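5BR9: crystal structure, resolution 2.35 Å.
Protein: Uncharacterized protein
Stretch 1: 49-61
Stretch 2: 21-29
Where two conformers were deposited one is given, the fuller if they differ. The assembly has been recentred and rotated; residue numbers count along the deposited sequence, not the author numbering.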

# COMPACT_ATOMS: atom_id res chain seq x y z
N PRO A 49 -12.60 -6.55 4.33
CA PRO A 49 -13.82 -7.17 4.88
C PRO A 49 -14.32 -6.49 6.16
O PRO A 49 -15.53 -6.45 6.40
CB PRO A 49 -13.40 -8.62 5.14
CG PRO A 49 -12.25 -8.86 4.20
CD PRO A 49 -11.53 -7.54 4.09
N MET A 50 -13.42 -5.97 6.99
CA MET A 50 -13.88 -5.25 8.18
C MET A 50 -14.70 -4.03 7.77
O MET A 50 -15.71 -3.71 8.41
CB MET A 50 -12.71 -4.84 9.07
CG MET A 50 -12.18 -5.97 9.94
SD MET A 50 -10.89 -5.42 11.09
CE MET A 50 -11.76 -4.11 11.90
N VAL A 51 -14.28 -3.37 6.70
CA VAL A 51 -14.97 -2.20 6.19
C VAL A 51 -16.34 -2.56 5.64
O VAL A 51 -17.34 -1.90 5.96
CB VAL A 51 -14.14 -1.48 5.12
CG1 VAL A 51 -14.97 -0.40 4.42
CG2 VAL A 51 -12.89 -0.86 5.77
N ARG A 52 -16.39 -3.63 4.84
CA ARG A 52 -17.66 -4.08 4.27
C ARG A 52 -18.64 -4.37 5.40
O ARG A 52 -19.78 -3.92 5.38
CB ARG A 52 -17.43 -5.30 3.37
CG ARG A 52 -18.68 -6.01 2.81
CD ARG A 52 -19.72 -5.05 2.22
NE ARG A 52 -19.18 -4.07 1.28
CZ ARG A 52 -19.82 -2.95 0.94
NH1 ARG A 52 -21.00 -2.71 1.47
NH2 ARG A 52 -19.28 -2.09 0.08
N ASP A 53 -18.17 -5.12 6.40
CA ASP A 53 -19.02 -5.51 7.53
C ASP A 53 -19.54 -4.31 8.32
O ASP A 53 -20.70 -4.29 8.74
CB ASP A 53 -18.27 -6.45 8.49
CG ASP A 53 -18.07 -7.85 7.92
OD1 ASP A 53 -18.64 -8.17 6.84
OD2 ASP A 53 -17.32 -8.63 8.54
N LEU A 54 -18.67 -3.33 8.53
CA LEU A 54 -19.04 -2.14 9.28
C LEU A 54 -20.11 -1.35 8.52
O LEU A 54 -21.15 -0.98 9.09
CB LEU A 54 -17.81 -1.26 9.53
CG LEU A 54 -18.04 0.00 10.37
CD1 LEU A 54 -18.33 -0.37 11.81
CD2 LEU A 54 -16.85 0.94 10.30
N LEU A 55 -19.85 -1.10 7.25
CA LEU A 55 -20.81 -0.40 6.41
C LEU A 55 -22.11 -1.19 6.37
O LEU A 55 -23.19 -0.62 6.52
CB LEU A 55 -20.29 -0.20 5.00
CG LEU A 55 -19.12 0.76 4.83
CD1 LEU A 55 -18.66 0.66 3.39
CD2 LEU A 55 -19.55 2.17 5.15
N ASP A 56 -22.01 -2.50 6.23
CA ASP A 56 -23.22 -3.31 6.14
C ASP A 56 -24.00 -3.32 7.45
O ASP A 56 -25.22 -3.27 7.43
CB ASP A 56 -22.88 -4.74 5.70
CG ASP A 56 -22.58 -4.83 4.21
OD1 ASP A 56 -22.56 -3.77 3.53
OD2 ASP A 56 -22.38 -5.96 3.73
N GLU A 57 -23.31 -3.36 8.58
CA GLU A 57 -23.97 -3.36 9.89
C GLU A 57 -24.73 -2.05 10.13
O GLU A 57 -25.79 -2.05 10.75
CB GLU A 57 -22.94 -3.58 11.01
CG GLU A 57 -23.51 -3.43 12.43
CD GLU A 57 -22.43 -3.54 13.52
OE1 GLU A 57 -21.22 -3.55 13.19
OE2 GLU A 57 -22.81 -3.61 14.71
N ALA A 58 -24.18 -0.95 9.63
CA ALA A 58 -24.76 0.38 9.80
C ALA A 58 -25.84 0.67 8.76
O ALA A 58 -26.58 1.62 8.90
CB ALA A 58 -23.66 1.44 9.72
N GLY A 59 -25.93 -0.17 7.73
CA GLY A 59 -26.85 0.06 6.63
C GLY A 59 -26.43 1.20 5.74
O GLY A 59 -27.25 1.82 5.05
N VAL A 60 -25.12 1.46 5.72
CA VAL A 60 -24.59 2.61 4.99
C VAL A 60 -23.84 2.16 3.73
O VAL A 60 -23.01 1.25 3.79
CB VAL A 60 -23.68 3.48 5.90
CG1 VAL A 60 -23.00 4.58 5.09
CG2 VAL A 60 -24.50 4.09 7.03
N ALA A 61 -24.15 2.81 2.61
CA ALA A 61 -23.45 2.53 1.35
C ALA A 61 -22.15 3.31 1.30
O ALA A 61 -22.05 4.42 1.84
CB ALA A 61 -24.31 2.88 0.16
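Stretch 2 21-29: ACSVALLHE

Stretch 2 is a β-strand that packs on the helix of stretch 1 and the segment after it, mainly through apolar side chains, with no hydrogen bond or salt bridge between the two. Residues 21-28 are extended, and Glu-29 leaves the strand with positive phi. The strand runs roughly parallel to helix 49-58. The angle between their N-to-C directions is 29°, the signed crossing angle is -29°, and the axes come within 8.5 Å. Side chains from both stretches fill the space between the axes. Together the stretches bury 528 Å².

The strand alternates as extended chains do. Cys-22, Val-24, Leu-26 and His-28 point their CA-to-CB bonds toward stretch 1, while Ser-23 and Ala-25 point away. Because the directions are similar, later residues of one stretch meet later residues of the other. The CA atoms of Val-51 and Val-24 are 6.5 Å apart, those of Leu-54 and Leu-26 are 7.5 Å apart, and those of Val-60 and His-28 are 8.1 Å apart.

Met-50 meets the start of the strand. Its SD lies 3.8 Å from SG of Cys-22, and its CE lies 3.5 Å from the backbone O of Cys-22. The same CE is 3.8 Å from CG2 of Val-24. Val-24 has the largest area covered by the other stretch. It also receives Val-51, with CG2 of Val-51 3.8 Å from CG1 of Val-24.

Leu-54 follows one helical turn after Met-50. Its CD2 is 3.7 Å from CG2 of Val-24 and 3.6 Å from CB of Leu-26. It also comes down on the backbone between them, 3.5 Å from C of Ala-25.

Leu-26 has chi1 t and chi2 p. Its CD2 lies 3.7 Å from CB of Ala-58, 4.1 Å from CB of Val-60 and 4.2 Å from CD2 of Leu-55. One methyl thus touches both the helix and the segment that follows it.

Gly-59 is the first residue to leave helical phi/psi, in a Schellman motif. Its phi is positive, which favours glycine. Val-60 N bonds back to Leu-55 O at 2.9 Å, and Gly-59 N to Asp-56 O at 3.2 Å. Beyond this turn Val-60 points toward the strand. Its CG2 sits over one face of the His-28 ring, 3.6 Å from the His-28 ring centroid and 7° off the ring normal, a CH-pi contact.

Arg-52, Asp-56 and Glu-57 take no part in the contact. Arg-52 NH1 and Asp-56 OD1 form a salt bridge at 2.8 Å within the helix.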

# COMPACT_ATOMS: atom_id res chain seq x y z
N ALA A 21 -3.00 -4.27 15.72
CA ALA A 21 -4.44 -4.03 15.75
C ALA A 21 -4.93 -3.50 14.41
O ALA A 21 -4.25 -2.69 13.76
CB ALA A 21 -4.81 -3.05 16.87
N CYS A 22 -6.08 -4.00 13.98
CA CYS A 22 -6.74 -3.51 12.79
C CYS A 22 -8.12 -2.98 13.19
O CYS A 22 -8.90 -3.68 13.83
CB CYS A 22 -6.85 -4.61 11.74
SG CYS A 22 -7.49 -4.02 10.16
N SER A 23 -8.42 -1.73 12.86
CA SER A 23 -9.71 -1.22 13.30
C SER A 23 -10.31 -0.25 12.31
O SER A 23 -9.60 0.39 11.51
CB SER A 23 -9.58 -0.57 14.69
OG SER A 23 -8.77 0.58 14.64
N VAL A 24 -11.65 -0.19 12.32
CA VAL A 24 -12.40 0.63 11.40
C VAL A 24 -13.51 1.32 12.18
O VAL A 24 -14.03 0.79 13.15
CB VAL A 24 -12.96 -0.21 10.23
CG1 VAL A 24 -11.82 -0.89 9.45
CG2 VAL A 24 -13.94 -1.26 10.74
N ALA A 25 -13.90 2.51 11.75
CA ALA A 25 -14.94 3.22 12.46
C ALA A 25 -15.72 4.04 11.47
O ALA A 25 -15.22 4.37 10.38
CB ALA A 25 -14.35 4.09 13.58
N LEU A 26 -16.96 4.33 11.82
CA LEU A 26 -17.85 5.03 10.93
C LEU A 26 -18.67 6.04 11.70
O LEU A 26 -19.23 5.71 12.75
CB LEU A 26 -18.76 4.04 10.22
CG LEU A 26 -19.78 4.66 9.28
CD1 LEU A 26 -19.07 5.19 8.05
CD2 LEU A 26 -20.80 3.63 8.87
N LEU A 27 -18.73 7.26 11.16
CA LEU A 27 -19.61 8.30 11.69
C LEU A 27 -20.74 8.44 10.69
O LEU A 27 -20.49 8.56 9.48
CB LEU A 27 -18.90 9.65 11.88
CG LEU A 27 -19.80 10.83 12.26
CD1 LEU A 27 -20.32 10.71 13.69
CD2 LEU A 27 -19.11 12.19 12.07
N HIS A 28 -21.96 8.37 11.20
CA HIS A 28 -23.14 8.49 10.37
C HIS A 28 -24.28 9.06 11.22
O HIS A 28 -24.53 8.56 12.31
CB HIS A 28 -23.54 7.14 9.76
CG HIS A 28 -24.74 7.21 8.87
ND1 HIS A 28 -25.97 6.71 9.24
CD2 HIS A 28 -24.89 7.74 7.63
CE1 HIS A 28 -26.84 6.92 8.26
NE2 HIS A 28 -26.21 7.54 7.27
N GLU A 29 -24.94 10.11 10.72
CA GLU A 29 -26.04 10.76 11.44
C GLU A 29 -25.70 11.08 12.90
O GLU A 29 -26.55 10.98 13.77
CB GLU A 29 -27.29 9.88 11.40
CG GLU A 29 -28.46 10.47 10.65
CD GLU A 29 -28.43 10.15 9.18
OE1 GLU A 29 -27.74 10.87 8.43
OE2 GLU A 29 -29.10 9.16 8.78